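Local coordinates for protein choline dehydrogenase and related flavoproteins (Aspergillus oryzae, PDB 3Q9T) that oxidises formate as a formate oxidase of the glucose-methanol-choline oxidoreductase family, carrying 8-formyl-FAD at its catalytic site, at residues Phe392-Val397 / Val419-Val424; Asp194-Cys199 / Leu353-Phe358; Lys230-Asn235 / Pro272-Leu277; Asn292-Ser297 / His533-Leu538. All blocks are in the same frame, centred on the assembly; numbering follows the deposited sequence.

Contact 1. Residues Phe392-Val397 / Val419-Val424; sequences FELDFV and VVVDLV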
loop_
_atom_site.group_PDB
_atom_site.type_symbol
_atom_site.label_atom_id
_atom_site.label_comp_id
_atom_site.label_asym_id
_atom_site.label_seq_id
_atom_site.Cartn_x
_atom_site.Cartn_y
_atom_site.Cartn_z
ATOM N N PHE A 392 -4.625 -25.728 -4.455
ATOM C CA PHE A 392 -4.384 -25.005 -3.208
ATOM C C PHE A 392 -3.682 -25.830 -2.160
ATOM O O PHE A 392 -3.744 -27.054 -2.176
ATOM C CB PHE A 392 -5.690 -24.477 -2.615
ATOM C CG PHE A 392 -6.315 -23.389 -3.429
ATOM C CD1 PHE A 392 -6.090 -22.056 -3.107
ATOM C CD2 PHE A 392 -7.103 -23.699 -4.541
ATOM C CE1 PHE A 392 -6.656 -21.041 -3.880
ATOM C CE2 PHE A 392 -7.673 -22.697 -5.315
ATOM C CZ PHE A 392 -7.447 -21.362 -4.991
ATOM N N GLU A 393 -2.983 -25.131 -1.269
ATOM C CA GLU A 393 -2.690 -25.663 0.054
ATOM C C GLU A 393 -3.591 -24.895 0.998
ATOM O O GLU A 393 -3.555 -23.658 1.039
ATOM C CB GLU A 393 -1.222 -25.488 0.462
ATOM C CG GLU A 393 -1.009 -25.664 1.968
ATOM C CD GLU A 393 0.465 -25.773 2.383
ATOM O OE1 GLU A 393 0.739 -25.760 3.607
ATOM O OE2 GLU A 393 1.349 -25.891 1.505
ATOM N N LEU A 394 -4.427 -25.628 1.720
ATOM C CA LEU A 394 -5.296 -25.041 2.727
ATOM C C LEU A 394 -4.784 -25.364 4.123
ATOM O O LEU A 394 -4.864 -26.509 4.584
ATOM C CB LEU A 394 -6.720 -25.556 2.557
ATOM C CG LEU A 394 -7.281 -25.283 1.175
ATOM C CD1 LEU A 394 -8.696 -25.893 1.014
ATOM C CD2 LEU A 394 -7.272 -23.775 0.928
ATOM N N ASP A 395 -4.231 -24.352 4.780
ATOM C CA ASP A 395 -3.730 -24.499 6.130
ATOM C C ASP A 395 -4.781 -24.101 7.126
ATOM O O ASP A 395 -5.270 -22.969 7.108
ATOM C CB ASP A 395 -2.470 -23.650 6.339
ATOM C CG ASP A 395 -1.403 -23.963 5.319
ATOM O OD1 ASP A 395 -1.123 -25.175 5.102
ATOM O OD2 ASP A 395 -0.875 -23.002 4.712
ATOM N N PHE A 396 -5.115 -25.035 8.007
ATOM C CA PHE A 396 -6.100 -24.784 9.034
ATOM C C PHE A 396 -5.434 -24.517 10.365
ATOM O O PHE A 396 -5.253 -25.425 11.166
ATOM C CB PHE A 396 -7.060 -25.962 9.109
ATOM C CG PHE A 396 -7.739 -26.242 7.803
ATOM C CD1 PHE A 396 -8.848 -25.510 7.421
ATOM C CD2 PHE A 396 -7.246 -27.208 6.944
ATOM C CE1 PHE A 396 -9.467 -25.740 6.208
ATOM C CE2 PHE A 396 -7.860 -27.447 5.725
ATOM C CZ PHE A 396 -8.969 -26.715 5.355
ATOM N N VAL A 397 -5.064 -23.261 10.591
ATOM C CA VAL A 397 -4.347 -22.877 11.804
ATOM C C VAL A 397 -5.372 -22.755 12.918
ATOM O O VAL A 397 -6.366 -22.051 12.771
ATOM C CB VAL A 397 -3.608 -21.538 11.616
ATOM C CG1 VAL A 397 -2.829 -21.172 12.856
ATOM C CG2 VAL A 397 -2.688 -21.618 10.419
ATOM N N VAL A 419 -7.791 -19.756 8.438
ATOM C CA VAL A 419 -7.621 -20.571 7.239
ATOM C C VAL A 419 -6.743 -19.827 6.248
ATOM O O VAL A 419 -7.085 -18.730 5.802
ATOM C CB VAL A 419 -8.972 -20.869 6.533
ATOM C CG1 VAL A 419 -8.741 -21.638 5.243
ATOM C CG2 VAL A 419 -9.905 -21.629 7.443
ATOM N N VAL A 420 -5.607 -20.417 5.901
ATOM C CA VAL A 420 -4.731 -19.803 4.924
ATOM C C VAL A 420 -5.036 -20.390 3.538
ATOM O O VAL A 420 -4.760 -21.562 3.271
ATOM C CB VAL A 420 -3.243 -19.994 5.307
ATOM C CG1 VAL A 420 -2.361 -19.240 4.354
ATOM C CG2 VAL A 420 -2.997 -19.512 6.733
ATOM N N VAL A 421 -5.646 -19.587 2.675
ATOM C CA VAL A 421 -5.943 -20.044 1.321
ATOM C C VAL A 421 -4.778 -19.665 0.400
ATOM O O VAL A 421 -4.615 -18.512 -0.037
ATOM C CB VAL A 421 -7.318 -19.540 0.816
ATOM C CG1 VAL A 421 -7.689 -20.217 -0.487
ATOM C CG2 VAL A 421 -8.379 -19.844 1.845
ATOM N N ASP A 422 -3.931 -20.658 0.167
ATOM C CA ASP A 422 -2.678 -20.477 -0.536
ATOM C C ASP A 422 -2.810 -20.996 -1.977
ATOM O O ASP A 422 -2.941 -22.200 -2.189
ATOM C CB ASP A 422 -1.612 -21.256 0.233
ATOM C CG ASP A 422 -0.252 -21.206 -0.416
ATOM O OD1 ASP A 422 -0.163 -20.895 -1.626
ATOM O OD2 ASP A 422 0.736 -21.514 0.291
ATOM N N LEU A 423 -2.787 -20.093 -2.958
ATOM C CA LEU A 423 -2.853 -20.495 -4.380
ATOM C C LEU A 423 -1.464 -21.007 -4.746
ATOM O O LEU A 423 -0.478 -20.254 -4.824
ATOM C CB LEU A 423 -3.216 -19.313 -5.262
ATOM C CG LEU A 423 -3.886 -19.434 -6.630
ATOM C CD1 LEU A 423 -3.310 -18.354 -7.541
ATOM C CD2 LEU A 423 -3.761 -20.811 -7.271
ATOM N N VAL A 424 -1.386 -22.306 -4.955
ATOM C CA VAL A 424 -0.113 -22.990 -4.959
ATOM C C VAL A 424 0.409 -23.132 -6.405
ATOM O O VAL A 424 1.613 -23.264 -6.652
ATOM C CB VAL A 424 -0.340 -24.324 -4.200
ATOM C CG1 VAL A 424 -0.000 -25.508 -5.036
ATOM C CG2 VAL A 424 0.333 -24.293 -2.825
HETATM O O HOH W 1 0.542 -21.934 2.770
#

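Contact 2. Residues Asp194-Cys199 / Leu353-Phe358; sequences DGLTHC and LELVGF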
loop_
_atom_site.group_PDB
_atom_site.type_symbol
_atom_site.label_atom_id
_atom_site.label_comp_id
_atom_site.label_asym_id
_atom_site.label_seq_id
_atom_site.Cartn_x
_atom_site.Cartn_y
_atom_site.Cartn_z
ATOM N N ASP A 194 -3.014 -35.340 -3.369
ATOM C CA ASP A 194 -4.446 -35.010 -3.339
ATOM C C ASP A 194 -5.152 -35.383 -2.021
ATOM O O ASP A 194 -5.336 -36.558 -1.718
ATOM C CB ASP A 194 -5.166 -35.662 -4.525
ATOM C CG ASP A 194 -6.598 -35.182 -4.672
ATOM O OD1 ASP A 194 -6.892 -34.019 -4.335
ATOM O OD2 ASP A 194 -7.437 -35.971 -5.138
ATOM N N GLY A 195 -5.556 -34.379 -1.244
ATOM C CA GLY A 195 -6.340 -34.636 -0.047
ATOM C C GLY A 195 -5.960 -33.879 1.217
ATOM O O GLY A 195 -5.056 -33.035 1.221
ATOM N N LEU A 196 -6.662 -34.197 2.299
ATOM C CA LEU A 196 -6.375 -33.656 3.616
ATOM C C LEU A 196 -5.397 -34.578 4.340
ATOM O O LEU A 196 -5.626 -35.784 4.422
ATOM C CB LEU A 196 -7.662 -33.538 4.422
ATOM C CG LEU A 196 -7.506 -32.867 5.783
ATOM C CD1 LEU A 196 -7.293 -31.354 5.622
ATOM C CD2 LEU A 196 -8.722 -33.163 6.650
ATOM N N THR A 197 -4.314 -34.004 4.868
ATOM C CA THR A 197 -3.238 -34.788 5.454
ATOM C C THR A 197 -2.840 -34.302 6.851
ATOM O O THR A 197 -3.066 -33.143 7.205
ATOM C CB THR A 197 -1.984 -34.771 4.536
ATOM O OG1 THR A 197 -1.053 -35.786 4.952
ATOM C CG2 THR A 197 -1.304 -33.412 4.565
ATOM N N HIS A 198 -2.253 -35.195 7.643
ATOM C CA HIS A 198 -1.612 -34.795 8.889
ATOM C C HIS A 198 -0.173 -34.383 8.561
ATOM O O HIS A 198 0.678 -35.234 8.254
ATOM C CB HIS A 198 -1.611 -35.940 9.906
ATOM C CG HIS A 198 -2.935 -36.180 10.560
ATOM N ND1 HIS A 198 -3.869 -37.059 10.052
ATOM C CD2 HIS A 198 -3.475 -35.670 11.693
ATOM C CE1 HIS A 198 -4.929 -37.071 10.836
ATOM N NE2 HIS A 198 -4.721 -36.231 11.834
ATOM N N CYS A 199 0.097 -33.079 8.610
ATOM C CA CYS A 199 1.380 -32.543 8.142
ATOM C C CYS A 199 2.538 -32.880 9.060
ATOM O O CYS A 199 2.365 -33.048 10.273
ATOM C CB CYS A 199 1.313 -31.017 7.954
ATOM S SG CYS A 199 0.896 -30.081 9.425
ATOM N N LEU A 353 -0.497 -25.812 13.428
ATOM C CA LEU A 353 -1.050 -26.250 12.165
ATOM C C LEU A 353 -0.889 -27.763 12.156
ATOM O O LEU A 353 0.236 -28.243 12.206
ATOM C CB LEU A 353 -0.243 -25.645 11.018
ATOM C CG LEU A 353 -0.893 -25.404 9.651
ATOM C CD1 LEU A 353 0.162 -25.282 8.549
ATOM C CD2 LEU A 353 -1.962 -26.438 9.293
ATOM N N GLU A 354 -1.992 -28.514 12.089
ATOM C CA GLU A 354 -1.917 -29.984 12.221
ATOM C C GLU A 354 -2.547 -30.728 11.059
ATOM O O GLU A 354 -2.133 -31.845 10.733
ATOM C CB GLU A 354 -2.554 -30.454 13.530
ATOM C CG GLU A 354 -1.877 -29.873 14.774
ATOM C CD GLU A 354 -2.623 -30.189 16.052
ATOM O OE1 GLU A 354 -3.847 -30.439 15.948
ATOM O OE2 GLU A 354 -1.995 -30.194 17.146
ATOM N N LEU A 355 -3.573 -30.115 10.475
ATOM C CA LEU A 355 -4.215 -30.631 9.284
ATOM C C LEU A 355 -4.040 -29.634 8.149
ATOM O O LEU A 355 -4.255 -28.419 8.315
ATOM C CB LEU A 355 -5.706 -30.887 9.534
ATOM C CG LEU A 355 -5.989 -32.075 10.448
ATOM C CD1 LEU A 355 -7.376 -31.986 11.049
ATOM C CD2 LEU A 355 -5.773 -33.408 9.710
ATOM N N VAL A 356 -3.680 -30.166 6.992
ATOM C CA VAL A 356 -3.416 -29.365 5.813
ATOM C C VAL A 356 -4.066 -30.025 4.606
ATOM O O VAL A 356 -3.948 -31.253 4.420
ATOM C CB VAL A 356 -1.878 -29.233 5.565
ATOM C CG1 VAL A 356 -1.602 -28.612 4.208
ATOM C CG2 VAL A 356 -1.210 -28.450 6.695
ATOM N N GLY A 357 -4.724 -29.218 3.771
ATOM C CA GLY A 357 -5.436 -29.742 2.615
ATOM C C GLY A 357 -4.873 -29.364 1.250
ATOM O O GLY A 357 -4.496 -28.218 1.001
ATOM N N PHE A 358 -4.823 -30.333 0.347
ATOM C CA PHE A 358 -4.322 -30.078 -1.002
ATOM C C PHE A 358 -5.351 -30.458 -2.071
ATOM O O PHE A 358 -5.222 -31.481 -2.739
ATOM C CB PHE A 358 -2.992 -30.808 -1.225
ATOM C CG PHE A 358 -1.891 -30.362 -0.295
ATOM C CD1 PHE A 358 -1.596 -31.079 0.848
ATOM C CD2 PHE A 358 -1.159 -29.209 -0.564
ATOM C CE1 PHE A 358 -0.579 -30.662 1.696
ATOM C CE2 PHE A 358 -0.144 -28.796 0.271
ATOM C CZ PHE A 358 0.143 -29.519 1.404
HETATM O O HOH W 2 -5.028 -32.035 -5.285
HETATM O O HOH W 3 -0.159 -33.413 11.563
#

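Contact 3. Residues Lys230-Asn235 / Pro272-Leu277; sequences KRLIIN and PKLLML. With ACT (acetate ion), chain G.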
loop_
_atom_site.group_PDB
_atom_site.type_symbol
_atom_site.label_atom_id
_atom_site.label_comp_id
_atom_site.label_asym_id
_atom_site.label_seq_id
_atom_site.Cartn_x
_atom_site.Cartn_y
_atom_site.Cartn_z
ATOM N N LYS A 230 29.096 -6.645 1.617
ATOM C CA LYS A 230 29.210 -5.489 0.758
ATOM C C LYS A 230 29.217 -5.909 -0.697
ATOM O O LYS A 230 28.538 -5.304 -1.518
ATOM C CB LYS A 230 30.486 -4.717 1.067
ATOM C CG LYS A 230 30.706 -3.575 0.118
ATOM C CD LYS A 230 32.084 -2.966 0.316
ATOM C CE LYS A 230 32.457 -2.083 -0.863
ATOM N NZ LYS A 230 33.832 -1.515 -0.689
ATOM N N ARG A 231 29.983 -6.951 -1.014
ATOM C CA ARG A 231 30.254 -7.301 -2.411
ATOM C C ARG A 231 30.952 -8.653 -2.529
ATOM O O ARG A 231 31.683 -9.054 -1.635
ATOM C CB ARG A 231 31.169 -6.243 -3.023
ATOM C CG ARG A 231 31.270 -6.263 -4.531
ATOM C CD ARG A 231 32.321 -5.250 -4.972
ATOM N NE ARG A 231 31.895 -3.880 -4.698
ATOM C CZ ARG A 231 32.718 -2.839 -4.621
ATOM N NH1 ARG A 231 34.025 -3.015 -4.773
ATOM N NH2 ARG A 231 32.235 -1.627 -4.369
ATOM N N LEU A 232 30.727 -9.360 -3.632
ATOM C CA LEU A 232 31.524 -10.541 -3.930
ATOM C C LEU A 232 32.832 -10.027 -4.528
ATOM O O LEU A 232 32.822 -9.043 -5.267
ATOM C CB LEU A 232 30.801 -11.443 -4.929
ATOM C CG LEU A 232 30.132 -12.772 -4.538
ATOM C CD1 LEU A 232 29.968 -12.985 -3.034
ATOM C CD2 LEU A 232 28.794 -12.877 -5.253
ATOM N N ILE A 233 33.952 -10.672 -4.195
ATOM C CA ILE A 233 35.257 -10.315 -4.771
ATOM C C ILE A 233 35.484 -11.083 -6.077
ATOM O O ILE A 233 35.683 -12.314 -6.077
ATOM C CB ILE A 233 36.420 -10.589 -3.780
ATOM C CG1 ILE A 233 36.160 -9.890 -2.438
ATOM C CG2 ILE A 233 37.771 -10.144 -4.373
ATOM C CD1 ILE A 233 37.386 -9.877 -1.480
ATOM N N ILE A 234 35.450 -10.350 -7.186
ATOM C CA ILE A 234 35.518 -10.942 -8.510
ATOM C C ILE A 234 36.781 -10.493 -9.245
ATOM O O ILE A 234 37.017 -9.299 -9.414
ATOM C CB ILE A 234 34.312 -10.523 -9.379
ATOM C CG1 ILE A 234 32.997 -10.821 -8.669
ATOM C CG2 ILE A 234 34.361 -11.220 -10.732
ATOM C CD1 ILE A 234 32.694 -12.291 -8.567
ATOM N N ASN A 235 37.592 -11.448 -9.684
ATOM C CA ASN A 235 38.706 -11.134 -10.570
ATOM C C ASN A 235 38.258 -11.157 -12.023
ATOM O O ASN A 235 37.894 -12.206 -12.543
ATOM C CB ASN A 235 39.846 -12.122 -10.365
ATOM C CG ASN A 235 41.051 -11.786 -11.209
ATOM O OD1 ASN A 235 41.046 -11.994 -12.425
ATOM N ND2 ASN A 235 42.088 -11.244 -10.571
ATOM N N PRO A 272 20.220 -12.077 -5.339
ATOM C CA PRO A 272 20.319 -11.282 -6.581
ATOM C C PRO A 272 20.870 -9.866 -6.360
ATOM O O PRO A 272 21.548 -9.324 -7.233
ATOM C CB PRO A 272 18.868 -11.197 -7.070
ATOM C CG PRO A 272 18.030 -11.484 -5.833
ATOM C CD PRO A 272 18.831 -12.506 -5.073
ATOM N N LYS A 273 20.561 -9.271 -5.215
ATOM C CA LYS A 273 21.075 -7.949 -4.906
ATOM C C LYS A 273 22.610 -7.994 -4.883
ATOM O O LYS A 273 23.273 -7.235 -5.589
ATOM C CB LYS A 273 20.501 -7.451 -3.573
ATOM C CG LYS A 273 21.012 -6.109 -3.134
ATOM C CD LYS A 273 20.466 -5.777 -1.765
ATOM C CE LYS A 273 21.522 -5.079 -0.937
ATOM N NZ LYS A 273 21.244 -5.157 0.528
ATOM N N LEU A 274 23.179 -8.910 -4.111
ATOM C CA LEU A 274 24.637 -8.958 -3.984
ATOM C C LEU A 274 25.309 -9.316 -5.314
ATOM O O LEU A 274 26.393 -8.809 -5.619
ATOM C CB LEU A 274 25.085 -9.898 -2.864
ATOM C CG LEU A 274 26.570 -9.794 -2.456
ATOM C CD1 LEU A 274 26.832 -8.514 -1.687
ATOM C CD2 LEU A 274 27.038 -11.018 -1.635
ATOM N N LEU A 275 24.671 -10.165 -6.119
ATOM C CA LEU A 275 25.218 -10.448 -7.448
ATOM C C LEU A 275 25.319 -9.137 -8.220
ATOM O O LEU A 275 26.368 -8.813 -8.774
ATOM C CB LEU A 275 24.375 -11.462 -8.224
ATOM C CG LEU A 275 24.493 -12.940 -7.822
ATOM C CD1 LEU A 275 23.516 -13.796 -8.638
ATOM C CD2 LEU A 275 25.913 -13.416 -8.020
ATOM N N MET A 276 24.241 -8.357 -8.214
ATOM C CA MET A 276 24.242 -7.103 -8.957
ATOM C C MET A 276 25.295 -6.119 -8.454
ATOM O O MET A 276 25.999 -5.532 -9.251
ATOM C CB MET A 276 22.856 -6.489 -9.004
ATOM C CG MET A 276 21.909 -7.311 -9.859
ATOM S SD MET A 276 20.277 -6.579 -10.073
ATOM C CE MET A 276 19.533 -6.843 -8.468
ATOM N N LEU A 277 25.419 -5.972 -7.141
ATOM C CA LEU A 277 26.416 -5.087 -6.555
ATOM C C LEU A 277 27.821 -5.539 -6.910
ATOM O O LEU A 277 28.765 -4.770 -6.820
ATOM C CB LEU A 277 26.270 -5.049 -5.027
ATOM C CG LEU A 277 25.020 -4.342 -4.477
ATOM C CD1 LEU A 277 25.011 -4.337 -2.964
ATOM C CD2 LEU A 277 24.930 -2.927 -5.008
HETATM C C ACT G . 19.373 -4.760 3.452
HETATM O O ACT G . 18.763 -5.445 2.597
HETATM O OXT ACT G . 20.621 -4.864 3.415
HETATM C CH3 ACT G . 18.660 -3.869 4.444
#

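Contact 4. Residues Asn292-Ser297 / His533-Leu538; sequences NTIVDS and HGIKKL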
loop_
_atom_site.group_PDB
_atom_site.type_symbol
_atom_site.label_atom_id
_atom_site.label_comp_id
_atom_site.label_asym_id
_atom_site.label_seq_id
_atom_site.Cartn_x
_atom_site.Cartn_y
_atom_site.Cartn_z
ATOM N N ASN A 292 29.823 -1.239 -12.608
ATOM C CA ASN A 292 30.349 -1.889 -13.801
ATOM C C ASN A 292 29.693 -3.235 -14.072
ATOM O O ASN A 292 29.302 -3.942 -13.154
ATOM C CB ASN A 292 31.856 -2.063 -13.686
ATOM C CG ASN A 292 32.586 -0.749 -13.803
ATOM O OD1 ASN A 292 32.230 0.101 -14.631
ATOM N ND2 ASN A 292 33.600 -0.558 -12.965
ATOM N N THR A 293 29.567 -3.583 -15.342
ATOM C CA THR A 293 29.041 -4.887 -15.692
ATOM C C THR A 293 30.197 -5.817 -15.946
ATOM O O THR A 293 30.996 -5.578 -16.834
ATOM C CB THR A 293 28.193 -4.825 -16.948
ATOM O OG1 THR A 293 27.130 -3.898 -16.743
ATOM C CG2 THR A 293 27.611 -6.204 -17.271
ATOM N N ILE A 294 30.300 -6.869 -15.145
ATOM C CA ILE A 294 31.294 -7.895 -15.397
ATOM C C ILE A 294 30.666 -8.981 -16.256
ATOM O O ILE A 294 31.255 -9.420 -17.235
ATOM C CB ILE A 294 31.833 -8.482 -14.101
ATOM C CG1 ILE A 294 32.621 -7.404 -13.342
ATOM C CG2 ILE A 294 32.698 -9.694 -14.404
ATOM C CD1 ILE A 294 33.048 -7.821 -11.967
ATOM N N VAL A 295 29.447 -9.379 -15.908
ATOM C CA VAL A 295 28.691 -10.321 -16.719
ATOM C C VAL A 295 27.285 -9.795 -16.940
ATOM O O VAL A 295 26.564 -9.551 -15.991
ATOM C CB VAL A 295 28.596 -11.710 -16.027
ATOM C CG1 VAL A 295 27.665 -12.646 -16.802
ATOM C CG2 VAL A 295 29.980 -12.325 -15.860
ATOM N N ASP A 296 26.890 -9.615 -18.192
ATOM C CA ASP A 296 25.524 -9.211 -18.473
ATOM C C ASP A 296 24.607 -10.432 -18.307
ATOM O O ASP A 296 24.458 -11.241 -19.225
ATOM C CB ASP A 296 25.407 -8.591 -19.874
ATOM C CG ASP A 296 24.000 -8.080 -20.176
ATOM O OD1 ASP A 296 23.640 -7.964 -21.365
ATOM O OD2 ASP A 296 23.243 -7.795 -19.225
ATOM N N SER A 297 24.021 -10.565 -17.116
ATOM C CA SER A 297 23.169 -11.699 -16.782
ATOM C C SER A 297 21.734 -11.199 -16.599
ATOM O O SER A 297 21.325 -10.812 -15.500
ATOM C CB SER A 297 23.692 -12.379 -15.511
ATOM O OG SER A 297 23.072 -13.633 -15.302
ATOM N N HIS A 533 26.508 -18.654 -14.310
ATOM C CA HIS A 533 26.917 -18.518 -15.711
ATOM C C HIS A 533 27.892 -17.345 -15.830
ATOM O O HIS A 533 27.595 -16.222 -15.402
ATOM C CB HIS A 533 25.721 -18.256 -16.637
ATOM C CG HIS A 533 24.724 -19.375 -16.702
ATOM N ND1 HIS A 533 25.025 -20.621 -17.217
ATOM C CD2 HIS A 533 23.416 -19.421 -16.353
ATOM C CE1 HIS A 533 23.953 -21.392 -17.155
ATOM N NE2 HIS A 533 22.963 -20.688 -16.636
ATOM N N GLY A 534 29.061 -17.601 -16.402
ATOM C CA GLY A 534 30.024 -16.549 -16.641
ATOM C C GLY A 534 31.106 -16.422 -15.588
ATOM O O GLY A 534 32.084 -15.712 -15.791
ATOM N N ILE A 535 30.940 -17.106 -14.462
ATOM C CA ILE A 535 31.878 -16.950 -13.350
ATOM C C ILE A 535 32.363 -18.300 -12.827
ATOM O O ILE A 535 31.583 -19.223 -12.675
ATOM C CB ILE A 535 31.244 -16.151 -12.202
ATOM C CG1 ILE A 535 30.797 -14.767 -12.684
ATOM C CG2 ILE A 535 32.237 -15.966 -11.054
ATOM C CD1 ILE A 535 31.932 -13.777 -12.877
ATOM N N LYS A 536 33.658 -18.419 -12.559
ATOM C CA LYS A 536 34.181 -19.644 -11.962
ATOM C C LYS A 536 34.266 -19.509 -10.446
ATOM O O LYS A 536 34.403 -18.406 -9.919
ATOM C CB LYS A 536 35.568 -19.959 -12.516
ATOM C CG LYS A 536 35.672 -20.006 -14.032
ATOM C CD LYS A 536 37.152 -20.114 -14.416
ATOM C CE LYS A 536 37.402 -19.846 -15.892
ATOM N NZ LYS A 536 38.870 -19.761 -16.178
ATOM N N LYS A 537 34.191 -20.640 -9.756
ATOM C CA LYS A 537 34.323 -20.704 -8.298
ATOM C C LYS A 537 33.188 -20.006 -7.531
ATOM O O LYS A 537 33.368 -19.607 -6.379
ATOM C CB LYS A 537 35.682 -20.144 -7.854
ATOM C CG LYS A 537 36.896 -20.912 -8.379
ATOM C CD LYS A 537 38.169 -20.445 -7.659
ATOM C CE LYS A 537 39.349 -21.387 -7.855
ATOM N NZ LYS A 537 39.990 -21.231 -9.191
ATOM N N LEU A 538 32.032 -19.851 -8.173
ATOM C CA LEU A 538 30.886 -19.189 -7.555
ATOM C C LEU A 538 29.613 -19.978 -7.808
ATOM O O LEU A 538 29.232 -20.195 -8.953
ATOM C CB LEU A 538 30.687 -17.768 -8.116
ATOM C CG LEU A 538 29.498 -16.994 -7.518
ATOM C CD1 LEU A 538 29.587 -16.977 -5.991
ATOM C CD2 LEU A 538 29.381 -15.569 -8.068
HETATM O O HOH W 4 24.789 -15.663 -14.552
#

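Contact 1. Residues Phe392-Val397 / Val419-Val424
Two neighbouring antiparallel strands of the large mixed sheet near the flavin pair here, 392-397 against 419-423, at 168° between their directions. Two hydrogen-bonded pairs carry the ladder, Glu393 with Asp422 and Asp395 with Val420. The straightest bond is Val420 N to Asp395 O, 2.8 Å and 168° at the hydrogen. On one face stand Phe392, Leu394, Phe396, Val419, Val421 and Leu423. Phe392 keeps CG anti to its carbonyl carbon, and its ring slants across Val421, with CD1 3.6 Å from CG1 of Val421. Leu394 runs alongside Val421, as Phe396 does alongside Val419. The other face gathers acids. Glu393 OE1 and Asp395 OD1 are 2.5 Å apart, so one of these acids probably holds a proton. A water donates to Asp395 OD2 at 2.6 Å and to Asp422 OD2 at 2.5 Å, bridging the two carboxyl groups. Arg553 completes the group: its NH2 makes a salt bridge to Asp395 OD2, and its backbone N is hydrogen-bonded to Glu393 OE2. Strand 353-358 flanks 392-397 and strand 308-316 flanks 419-423, while helix 454-473 packs on the face of Leu394 and Val419.

Contact 2. Residues Asp194-Cys199 / Leu353-Phe358
The side chains of His198 and Leu355 lie side by side and point the same way. They are a non-hydrogen-bonded pair between antiparallel strands 195-198 and 353-358 of the mixed sheet near the flavin, at 153° to each other. Both have CG anti to the carbonyl carbon. This brings the Leu355 methyl CD2 over the centre of the imidazole face, a CH-pi contact with CD2 3.8 Å from the centroid of the His198 ring. Glu186 accepts a hydrogen bond from ND1, which would limit rotation of that ring. Leu196 stands on the same face; its CD1 turns back over the partner strand, 3.6 Å from Val356 O, and Trp177 of helix 167-179 packs on it. Thr197, Val356 and Phe358 occupy the other face. Thr197 and Phe358 cross obliquely, the methyl CG2 of Thr197 coming to the ring edge of Phe358, 4.0 Å from CE1. Thr197 OG1, anti to its backbone N, bonds Ile185 O instead. Thr197 N donates a hydrogen bond to Val356 O in the carbonyl plane at 2.8 Å; Phe358 N donates to Gly195 O from above that carbonyl's plane. Cys199 CB packs on Val356 CG2. The sulfur of Cys199 takes the crowded position between backbone N and carbonyl carbon (chi1 59°), which puts SG 3.4 Å from Leu353 O.

Contact 3. Residues Lys230-Asn235 / Pro272-Leu277
Pro272 has no N-H to give, and the helix 267-277 is kinked where the Pro272 N makes no bond to the preceding turn. The Pro272 carbonyl still accepts Met276 N. Lys273 makes no contact with the strand. Its NZ forms a salt bridge with Glu270, a residue of the FAD site, bonds the carbonyls of Pro440 and Gln442, and makes a weak hydrogen bond to O of an acetate ion, probably from the crystallisation liquor, at 3.2 Å. Leu274 carries the contact. Its CG is anti to the backbone N, and the methyl CD1 sits against the backbone, 3.6 Å from Arg231 N. The other branch meets Leu232 at about a right angle, with CD2 3.8 Å from Leu232 CD1.

This is the FAD-binding part of the fold: the helix follows strand 261-264 of the parallel sheet and packs, at 58° to the strand direction, on the outermost strand of a four-strand sheet. That strand has a classic beta bulge, Lys230 and Arg231 both facing Thr245. Leu275 comes next, alongside Leu232, its CD2 4.0 Å from Leu232 CD2. Ser278 OG ties the two backbones, bonding both Leu274 O and Leu232 N. Leu277 closes the helix. Its CD1 lies 3.9 Å from Lys230 O, and its own O is 3.7 Å from CG of Arg231. The Arg231 guanidinium has Lys230 CE over one face, offset toward the rim.

Contact 4. Residues Asn292-Ser297 / His533-Leu538
The imidazole of His533 is the one ring here, and neither its faces nor its edges take an atom of 292-297. Its NE2 is hydrogen-bonded to Ser518 OG. The flat groups that do touch are the peptide carbonyls of His533 and Gly534, and Val295 meets both. The methyl CG1 of Val295, anti to its backbone N, lies 3.8 Å from His533 O. CG2, on the other branch, is 4.0 Å from Gly534 O. The same CG2 also packs on the tip of Ile535, 3.8 Å from CD1, the two side chains crossing obliquely. Ile535 reaches it with CG1 anti to the carbonyl carbon and a second bend (chi2 -76°). A looser touch joins Ile294 CG2 to Ile535 CD1 at 4.4 Å. A CB at Gly534 would point toward Val295 and run into its CG1. With phi at 97° it would also press against the preceding carbonyl O, so glycine suits the site on both counts.

The contact ties the short strand 295-296, paired with 280-281, to the loop leading into strand 538-540 of the parallel sheet. One water supplies the polar link. Ser297 OG donates to it at 2.8 Å, and it donates to His533 O at 3.0 Å. No direct polar bond joins the segments: dispersion between methyls and one water-mediated bridge make the link, which probably fixes their orientation only loosely.

In the fold
The four contacts fall into two groups on opposite sides of the chain's centre. Contacts 1 and 2 share one sheet, their centres about 10 Å apart, and Leu394 N is probably hydrogen-bonded to Gly357 O at 2.7 Å, joining strands 392-397 and 353-358. Contacts 3 and 4 are also about 10 Å apart between centres; Ile234 CG2 packs on Ile294 CD1 at 3.8 Å, and Leu538 meets Leu232. Between the groups the centres are about 36 to 43 Å apart. The 8-formyl-FAD comes near both groups: the side chains of Glu393, Leu353 and Leu274 lie about 7, 6 and 6 Å from it. Contact 4 is away from the annotated sites. Along the chain, contact 1 is nested inside the loop that contact 4 closes.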